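PDB 6TZ0: viral structural protein 4, which binds GTP and probably assists the viral RNA-dependent RNA polymerase, with which it is assembled, during transcription inside the virus particle. Local coordinates for residues Gly279-Val282 with Gly283-Tyr286; Pro318-Met321 with Met322-Ser325; Asp384-Gly387 with Arg388-Ala391; Leu460-Asp464 with Thr465-Arg469. All coordinates share one frame; numbering follows the deposited sequence.

Interaction 1. Residues Gly279-Val282 with Gly283-Tyr286; sequences GLDV and GDDY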
# COMPACT_ATOMS: atom_id res chain seq x y z
N GLY B 279 -46.28 -27.01 16.63
CA GLY B 279 -47.42 -27.91 16.68
C GLY B 279 -47.71 -28.62 15.37
O GLY B 279 -48.68 -28.29 14.69
N LEU B 280 -46.87 -29.59 15.02
CA LEU B 280 -46.99 -30.30 13.75
C LEU B 280 -46.95 -31.80 13.98
O LEU B 280 -46.22 -32.29 14.85
CB LEU B 280 -45.87 -29.91 12.79
CG LEU B 280 -45.85 -28.48 12.25
CD1 LEU B 280 -44.59 -28.25 11.44
CD2 LEU B 280 -47.07 -28.22 11.40
N ASP B 281 -47.73 -32.53 13.20
CA ASP B 281 -47.77 -33.98 13.21
C ASP B 281 -47.46 -34.51 11.82
O ASP B 281 -47.32 -33.74 10.86
CB ASP B 281 -49.14 -34.48 13.68
CG ASP B 281 -49.44 -34.09 15.11
OD1 ASP B 281 -48.48 -33.92 15.88
OD2 ASP B 281 -50.63 -33.97 15.45
N VAL B 282 -47.37 -35.83 11.70
CA VAL B 282 -47.11 -36.46 10.41
C VAL B 282 -48.35 -36.32 9.53
O VAL B 282 -49.45 -36.74 9.91
CB VAL B 282 -46.72 -37.93 10.59
CG1 VAL B 282 -46.60 -38.61 9.24
CG2 VAL B 282 -45.41 -38.04 11.33
N GLY B 283 -48.18 -35.71 8.36
CA GLY B 283 -49.26 -35.49 7.43
C GLY B 283 -49.69 -34.05 7.31
O GLY B 283 -50.51 -33.74 6.45
N ASP B 284 -49.16 -33.17 8.15
CA ASP B 284 -49.56 -31.77 8.13
C ASP B 284 -48.99 -31.05 6.92
O ASP B 284 -47.94 -31.41 6.38
CB ASP B 284 -49.12 -31.06 9.41
CG ASP B 284 -49.93 -31.48 10.61
OD1 ASP B 284 -51.09 -31.89 10.43
OD2 ASP B 284 -49.40 -31.39 11.74
N ASP B 285 -49.70 -30.01 6.51
CA ASP B 285 -49.39 -29.25 5.32
C ASP B 285 -48.20 -28.33 5.58
O ASP B 285 -47.88 -28.00 6.72
CB ASP B 285 -50.62 -28.46 4.90
CG ASP B 285 -50.51 -27.88 3.51
OD1 ASP B 285 -50.64 -28.65 2.54
OD2 ASP B 285 -50.31 -26.66 3.39
N TYR B 286 -47.54 -27.92 4.49
CA TYR B 286 -46.41 -27.01 4.60
C TYR B 286 -46.85 -25.61 5.01
O TYR B 286 -46.10 -24.90 5.69
CB TYR B 286 -45.67 -26.97 3.26
CG TYR B 286 -44.48 -26.04 3.20
CD1 TYR B 286 -43.28 -26.37 3.81
CD2 TYR B 286 -44.55 -24.85 2.49
CE1 TYR B 286 -42.19 -25.53 3.73
CE2 TYR B 286 -43.47 -24.00 2.41
CZ TYR B 286 -42.30 -24.34 3.03
OH TYR B 286 -41.22 -23.50 2.95
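Asp281 and Asp284 face each other across a local chain reversal, a type II beta turn that runs from one to the other in the loop between strand 266-271 and helix 290-296. Asp284 N closes the turn on Asp281 O at 3.3 Å, a weak hydrogen bond. Gly283 occupies the third position with a positive phi of 108°, as expected of glycine there in a type II turn.

The side chain of Asp284 adds a second clasp. Its CG stands beside the backbone N, opposite the carbonyl carbon (chi1 -72°), and this rotation carries OD2 back over the open end of the turn to accept from Asp281 N. The bond is almost straight, at 170°; its modelled length of 2.5 Å should not be taken literally at this resolution. The backbone N-H three residues upstream would thereby find a carboxylate rather than a carbonyl as its partner. Leu280 borders the same group, its CD2 lying 4.0 Å from Asp284 CB. The two carboxylates stay apart, Asp281 OD2 and Asp284 OD2 being separated by 4.7 Å; Lys288, a long, weak ionic partner of Asp284 OD1, may ease the like charges.

Beneath this surface turn Leu280 rests on Ile313 and Ile316 of strand 313-319, and Asp284 also touches Ile313, while Tyr286 sets its ring edge-to-face with Trp260 in strand 255-261.

Interaction 2. Residues Pro318-Met321 with Met322-Ser325; sequences PHKM and MNPS
Lys320 and Asn323 bring their polar ends together along an extended connection, and the main polar contacts gather at the ammonium group. Lys320 NZ donates a weak hydrogen bond to Met321 O at 3.3 Å, so the lysine folds back on the carbonyl of the very next residue. Asn323 OD1 lies 3.3 Å from Lys320 NZ as well, approached by a side chain that crosses the lysine at about a right angle. The lysine runs straight as far as CE and then turns at its last torsion (chi4 -67°), which swings NZ in toward the backbone. Asn323 answers from the other end, its CG swung to the backbone N side and hence back up the chain. Glu15 is a further, long and weak ionic partner of the lysine.

The backbone explains the pairing. Lys320, Met321 and Met322 all hold phi near -70° and psi near 145°, the polyproline II conformation, whose three-residue repeat returns residues three apart to the same side. The rise is steep: Lys320 CB and Asn323 CB are 9.1 Å apart, a gap spanned mostly by the long lysine. This segment carries the chain from strand 313-319, at the edge of the antiparallel sheet, to Ser325, the N-cap residue of helix 326-340.

The apolar side chains turn to other faces of the extended chain. Met322 packs against Met270 of strand 266-271 and Phe548 of helix 547-556, and both Met321 and Met322 touch Asn272. At the far end Ser325 meets Arg377 of the neighbouring polymerase chain.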
# COMPACT_ATOMS: atom_id res chain seq x y z
N PRO B 318 -37.13 -35.76 17.40
CA PRO B 318 -36.31 -34.78 18.13
C PRO B 318 -34.86 -34.84 17.68
O PRO B 318 -34.31 -35.92 17.43
CB PRO B 318 -36.45 -35.21 19.59
CG PRO B 318 -37.70 -35.98 19.63
CD PRO B 318 -37.78 -36.70 18.33
N HIS B 319 -34.25 -33.67 17.56
CA HIS B 319 -32.90 -33.58 17.03
C HIS B 319 -32.19 -32.45 17.77
O HIS B 319 -32.83 -31.64 18.44
CB HIS B 319 -32.92 -33.34 15.52
CG HIS B 319 -31.60 -33.52 14.85
ND1 HIS B 319 -31.05 -34.75 14.59
CD2 HIS B 319 -30.69 -32.61 14.43
CE1 HIS B 319 -29.88 -34.60 14.01
NE2 HIS B 319 -29.63 -33.31 13.91
N LYS B 320 -30.87 -32.42 17.68
CA LYS B 320 -30.08 -31.38 18.33
C LYS B 320 -30.31 -30.03 17.66
O LYS B 320 -30.46 -29.94 16.44
CB LYS B 320 -28.61 -31.76 18.28
CG LYS B 320 -27.71 -30.82 19.02
CD LYS B 320 -26.28 -31.22 18.95
CE LYS B 320 -25.45 -30.20 19.68
NZ LYS B 320 -25.47 -28.90 18.97
N MET B 321 -30.35 -28.97 18.47
CA MET B 321 -30.46 -27.62 17.94
C MET B 321 -29.20 -27.18 17.22
O MET B 321 -28.08 -27.49 17.64
CB MET B 321 -30.77 -26.62 19.05
CG MET B 321 -32.22 -26.55 19.43
SD MET B 321 -32.51 -25.19 20.57
CE MET B 321 -34.27 -25.34 20.82
N MET B 322 -29.40 -26.43 16.14
CA MET B 322 -28.30 -25.83 15.39
C MET B 322 -27.66 -24.70 16.18
O MET B 322 -28.31 -24.00 16.95
CB MET B 322 -28.82 -25.28 14.07
CG MET B 322 -29.38 -26.33 13.15
SD MET B 322 -29.96 -25.67 11.59
CE MET B 322 -31.52 -24.96 12.10
N ASN B 323 -26.37 -24.53 15.97
CA ASN B 323 -25.67 -23.41 16.54
C ASN B 323 -25.40 -22.38 15.45
O ASN B 323 -25.08 -22.75 14.32
CB ASN B 323 -24.35 -23.84 17.17
CG ASN B 323 -24.54 -24.86 18.26
OD1 ASN B 323 -24.09 -26.00 18.15
ND2 ASN B 323 -25.22 -24.47 19.33
N PRO B 324 -25.54 -21.09 15.75
CA PRO B 324 -25.31 -20.07 14.72
C PRO B 324 -23.84 -19.93 14.37
O PRO B 324 -22.95 -20.22 15.17
CB PRO B 324 -25.85 -18.80 15.37
CG PRO B 324 -25.83 -19.06 16.82
CD PRO B 324 -26.10 -20.51 16.98
N SER B 325 -23.60 -19.48 13.14
CA SER B 325 -22.25 -19.31 12.63
C SER B 325 -21.55 -18.13 13.31
O SER B 325 -22.19 -17.20 13.79
CB SER B 325 -22.28 -19.08 11.12
OG SER B 325 -20.99 -18.82 10.61

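Interaction 3. Residues Asp384-Gly387 with Arg388-Ala391; sequences DAYG and RWLA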
# COMPACT_ATOMS: atom_id res chain seq x y z
N ASP B 384 -38.45 -3.78 -3.53
CA ASP B 384 -39.08 -3.12 -4.67
C ASP B 384 -39.43 -1.68 -4.37
O ASP B 384 -40.41 -1.16 -4.90
CB ASP B 384 -40.32 -3.89 -5.11
CG ASP B 384 -40.01 -5.23 -5.74
OD1 ASP B 384 -38.93 -5.36 -6.35
OD2 ASP B 384 -40.84 -6.14 -5.63
N ALA B 385 -38.65 -0.99 -3.53
CA ALA B 385 -39.00 0.36 -3.14
C ALA B 385 -38.72 1.36 -4.25
O ALA B 385 -39.57 2.18 -4.60
CB ALA B 385 -38.26 0.75 -1.86
N TYR B 386 -37.51 1.31 -4.81
CA TYR B 386 -37.14 2.19 -5.91
C TYR B 386 -37.95 1.91 -7.16
O TYR B 386 -38.27 2.84 -7.90
CB TYR B 386 -35.65 2.06 -6.21
CG TYR B 386 -35.19 2.88 -7.38
CD1 TYR B 386 -35.11 4.26 -7.29
CD2 TYR B 386 -34.83 2.29 -8.58
CE1 TYR B 386 -34.70 5.02 -8.36
CE2 TYR B 386 -34.41 3.04 -9.65
CZ TYR B 386 -34.34 4.40 -9.53
OH TYR B 386 -33.92 5.16 -10.60
N GLY B 387 -38.31 0.65 -7.40
CA GLY B 387 -39.12 0.33 -8.56
C GLY B 387 -40.53 0.87 -8.46
O GLY B 387 -41.05 1.46 -9.41
N ARG B 388 -41.17 0.70 -7.30
CA ARG B 388 -42.51 1.24 -7.11
C ARG B 388 -42.51 2.75 -6.97
O ARG B 388 -43.55 3.38 -7.18
CB ARG B 388 -43.17 0.60 -5.90
CG ARG B 388 -43.42 -0.90 -6.04
CD ARG B 388 -44.22 -1.42 -4.87
NE ARG B 388 -44.45 -2.85 -4.89
CZ ARG B 388 -43.84 -3.72 -4.09
NH1 ARG B 388 -42.99 -3.28 -3.18
NH2 ARG B 388 -44.12 -5.01 -4.18
N TRP B 389 -41.38 3.35 -6.61
CA TRP B 389 -41.26 4.80 -6.65
C TRP B 389 -41.16 5.31 -8.08
O TRP B 389 -41.87 6.24 -8.49
CB TRP B 389 -40.03 5.23 -5.86
CG TRP B 389 -39.79 6.69 -5.85
CD1 TRP B 389 -40.44 7.63 -5.13
CD2 TRP B 389 -38.85 7.40 -6.67
NE1 TRP B 389 -39.94 8.88 -5.40
CE2 TRP B 389 -38.97 8.76 -6.35
CE3 TRP B 389 -37.91 7.01 -7.62
CZ2 TRP B 389 -38.18 9.73 -6.95
CZ3 TRP B 389 -37.13 7.97 -8.21
CH2 TRP B 389 -37.27 9.32 -7.88
N LEU B 390 -40.26 4.71 -8.87
CA LEU B 390 -39.98 5.16 -10.22
C LEU B 390 -41.12 4.83 -11.18
O LEU B 390 -41.25 5.49 -12.21
CB LEU B 390 -38.67 4.53 -10.70
CG LEU B 390 -38.03 4.92 -12.02
CD1 LEU B 390 -37.68 6.38 -12.01
CD2 LEU B 390 -36.79 4.09 -12.23
N ALA B 391 -41.98 3.86 -10.84
CA ALA B 391 -43.15 3.63 -11.67
C ALA B 391 -44.18 4.75 -11.55
O ALA B 391 -45.04 4.87 -12.43
CB ALA B 391 -43.79 2.30 -11.30
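Tyr386 O accepts from Leu390 N at 2.9 Å, one of four successive i to i+4 bonds that wind the first turns of helix 385-393. The two side chains run side by side. Leu390 CB lies over one face of the Tyr386 ring, and its CD2 continues along the phenol to 3.7 Å from Tyr386 CZ. The Tyr386 hydroxyl lies between His466 O, modelled too close to be taken literally, and Gln459 OE1; its single proton can serve only one at a time.

Both Tyr386 and Trp389 have CG trans to the backbone N (chi1 177° for Tyr386), which sends them off the helix as neighbours; their planes are only 28° apart, yet the rings are slid apart and barely overlap. Contact is confined to rim atoms, with Tyr386 CE1 3.8 Å from Trp389 CZ3, and Phe471 of helix 468-476 meets both rings.

This helix follows strand 378-381, an outer strand of the parallel sheet whose strand 347-353 leads into the Walker A-like P-loop. Asp384, its N-cap residue, has its side chain about 4 Å from that of Lys355, a residue seen to bind GTP in another structure of this protein; none is bound to this chain here.

The carboxylate of Asp384 makes no capping bond. Asp384 CB sits over one face of the Arg388 guanidinium, 3.4 Å from Arg388 NH1, and Asp384 OD2 reaches Arg388 NH2 only as a long salt bridge of 3.8 Å. The oxygen lies well out of the guanidinium plane, so no N-H points at it and the attraction is one of charge; Arg388 NE is spent on Asn414 O.

Interaction 4. Residues Leu460-Asp464 with Thr465-Arg469; sequences LENAD and THSER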
# COMPACT_ATOMS: atom_id res chain seq x y z
N LEU B 460 -28.25 2.72 -12.53
CA LEU B 460 -27.16 2.61 -11.58
C LEU B 460 -25.90 3.31 -12.06
O LEU B 460 -24.91 3.34 -11.34
CB LEU B 460 -26.83 1.14 -11.29
CG LEU B 460 -27.69 0.29 -10.35
CD1 LEU B 460 -29.00 -0.13 -10.97
CD2 LEU B 460 -26.90 -0.93 -9.93
N GLU B 461 -25.92 3.88 -13.26
CA GLU B 461 -24.71 4.31 -13.94
C GLU B 461 -24.27 5.71 -13.53
O GLU B 461 -23.08 6.02 -13.56
CB GLU B 461 -24.93 4.24 -15.45
CG GLU B 461 -23.70 4.39 -16.30
CD GLU B 461 -24.01 4.27 -17.78
OE1 GLU B 461 -25.21 4.13 -18.12
OE2 GLU B 461 -23.07 4.30 -18.59
N ASN B 462 -25.22 6.56 -13.15
CA ASN B 462 -24.93 7.96 -12.86
C ASN B 462 -25.63 8.44 -11.60
O ASN B 462 -26.20 7.63 -10.85
CB ASN B 462 -25.32 8.82 -14.07
CG ASN B 462 -26.75 8.56 -14.54
OD1 ASN B 462 -27.51 7.83 -13.91
ND2 ASN B 462 -27.10 9.14 -15.67
N ALA B 463 -25.59 9.74 -11.34
CA ALA B 463 -26.34 10.35 -10.24
C ALA B 463 -27.20 11.46 -10.84
O ALA B 463 -26.83 12.64 -10.80
CB ALA B 463 -25.41 10.87 -9.16
N ASP B 464 -28.35 11.08 -11.37
CA ASP B 464 -29.36 12.02 -11.81
C ASP B 464 -30.43 12.10 -10.73
O ASP B 464 -30.33 11.44 -9.70
CB ASP B 464 -29.93 11.60 -13.16
CG ASP B 464 -28.91 11.72 -14.28
OD1 ASP B 464 -28.01 12.58 -14.17
OD2 ASP B 464 -29.02 10.97 -15.27
N THR B 465 -31.46 12.91 -10.96
CA THR B 465 -32.48 13.06 -9.94
C THR B 465 -33.38 11.83 -9.82
O THR B 465 -33.95 11.61 -8.74
CB THR B 465 -33.31 14.32 -10.19
OG1 THR B 465 -34.34 14.42 -9.20
CG2 THR B 465 -33.93 14.30 -11.57
N HIS B 466 -33.50 11.03 -10.86
CA HIS B 466 -34.27 9.80 -10.79
C HIS B 466 -33.39 8.58 -10.66
O HIS B 466 -33.87 7.45 -10.78
CB HIS B 466 -35.17 9.66 -12.02
CG HIS B 466 -36.17 10.76 -12.15
ND1 HIS B 466 -35.94 11.90 -12.87
CD2 HIS B 466 -37.41 10.90 -11.61
CE1 HIS B 466 -36.99 12.69 -12.79
NE2 HIS B 466 -37.90 12.11 -12.03
N SER B 467 -32.09 8.78 -10.43
CA SER B 467 -31.16 7.69 -10.26
C SER B 467 -31.43 6.96 -8.96
O SER B 467 -32.05 7.49 -8.03
CB SER B 467 -29.73 8.20 -10.28
OG SER B 467 -28.81 7.14 -10.12
N GLU B 468 -30.96 5.72 -8.89
CA GLU B 468 -31.19 4.92 -7.70
C GLU B 468 -30.24 5.31 -6.58
O GLU B 468 -30.63 5.28 -5.40
CB GLU B 468 -31.06 3.44 -8.06
CG GLU B 468 -31.52 2.48 -6.98
CD GLU B 468 -31.47 1.04 -7.43
OE1 GLU B 468 -31.13 0.80 -8.60
OE2 GLU B 468 -31.76 0.15 -6.61
N ARG B 469 -29.02 5.71 -6.94
CA ARG B 469 -28.05 6.21 -5.97
C ARG B 469 -28.55 7.48 -5.30
O ARG B 469 -28.49 7.61 -4.07
CB ARG B 469 -26.71 6.40 -6.68
CG ARG B 469 -25.51 6.81 -5.83
CD ARG B 469 -25.24 8.27 -6.02
NE ARG B 469 -24.07 8.78 -5.31
CZ ARG B 469 -22.86 8.90 -5.84
NH1 ARG B 469 -22.64 8.53 -7.09
NH2 ARG B 469 -21.87 9.40 -5.11
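Ser467 OG donates to Asn462 O at 2.8 Å, tying the start of a helix to the loop that precedes it. The hydroxyl stands trans to its own backbone N (chi1 -180°), a rotation that turns it inward across the loop; it approaches from above the carbonyl plane, 40° out of it. Ser467 OG also accepts a weak bond from Arg469 N at 3.5 Å.

Ser467 is thus the N-cap of helix 468-476, capping the first turn with its side chain while clasping the loop with its proton. It also ends a type I beta turn begun at Asp464, closed by a weak 3.3 Å bond from Ser467 N to Asp464 O.

Beyond the cap, Glu468 runs out fully extended beside Leu460, pointing the same way, so that its carboxylate end lies along the leucine branch CD1. Arg469 is kinked at its second torsion (chi2 -103°), and this bend lays the chain past Ala463, with Arg469 CD 4.1 Å from Ala463 CB. The guanidinium continues toward the polymerase chain, where Asp354 is a long, weak ionic partner of NH2. Leu460 packs on Ile361 of that same polymerase chain.

Overall arrangement
From the N terminus the four contacts follow strictly in series; none nests in or crosses another. Interaction 1 closes a tight turn between strand 266-271 and helix 290-296, at the margin of the antiparallel sheet. Interaction 2, its centre 21 Å away, closes no loop: it spans the exit from strand 313-319 toward helix 326-340, after which the chain enters the parallel sheet. Interaction 3 lies within the opening turns of helix 385-393 and closes no loop, whereas interaction 4 closes the one between helices 442-457 and 468-476. These two touch, Trp389 packing on His466, nearly 40 Å or more, centre to centre, from the first two; only interaction 3 comes near GTP-binding residues.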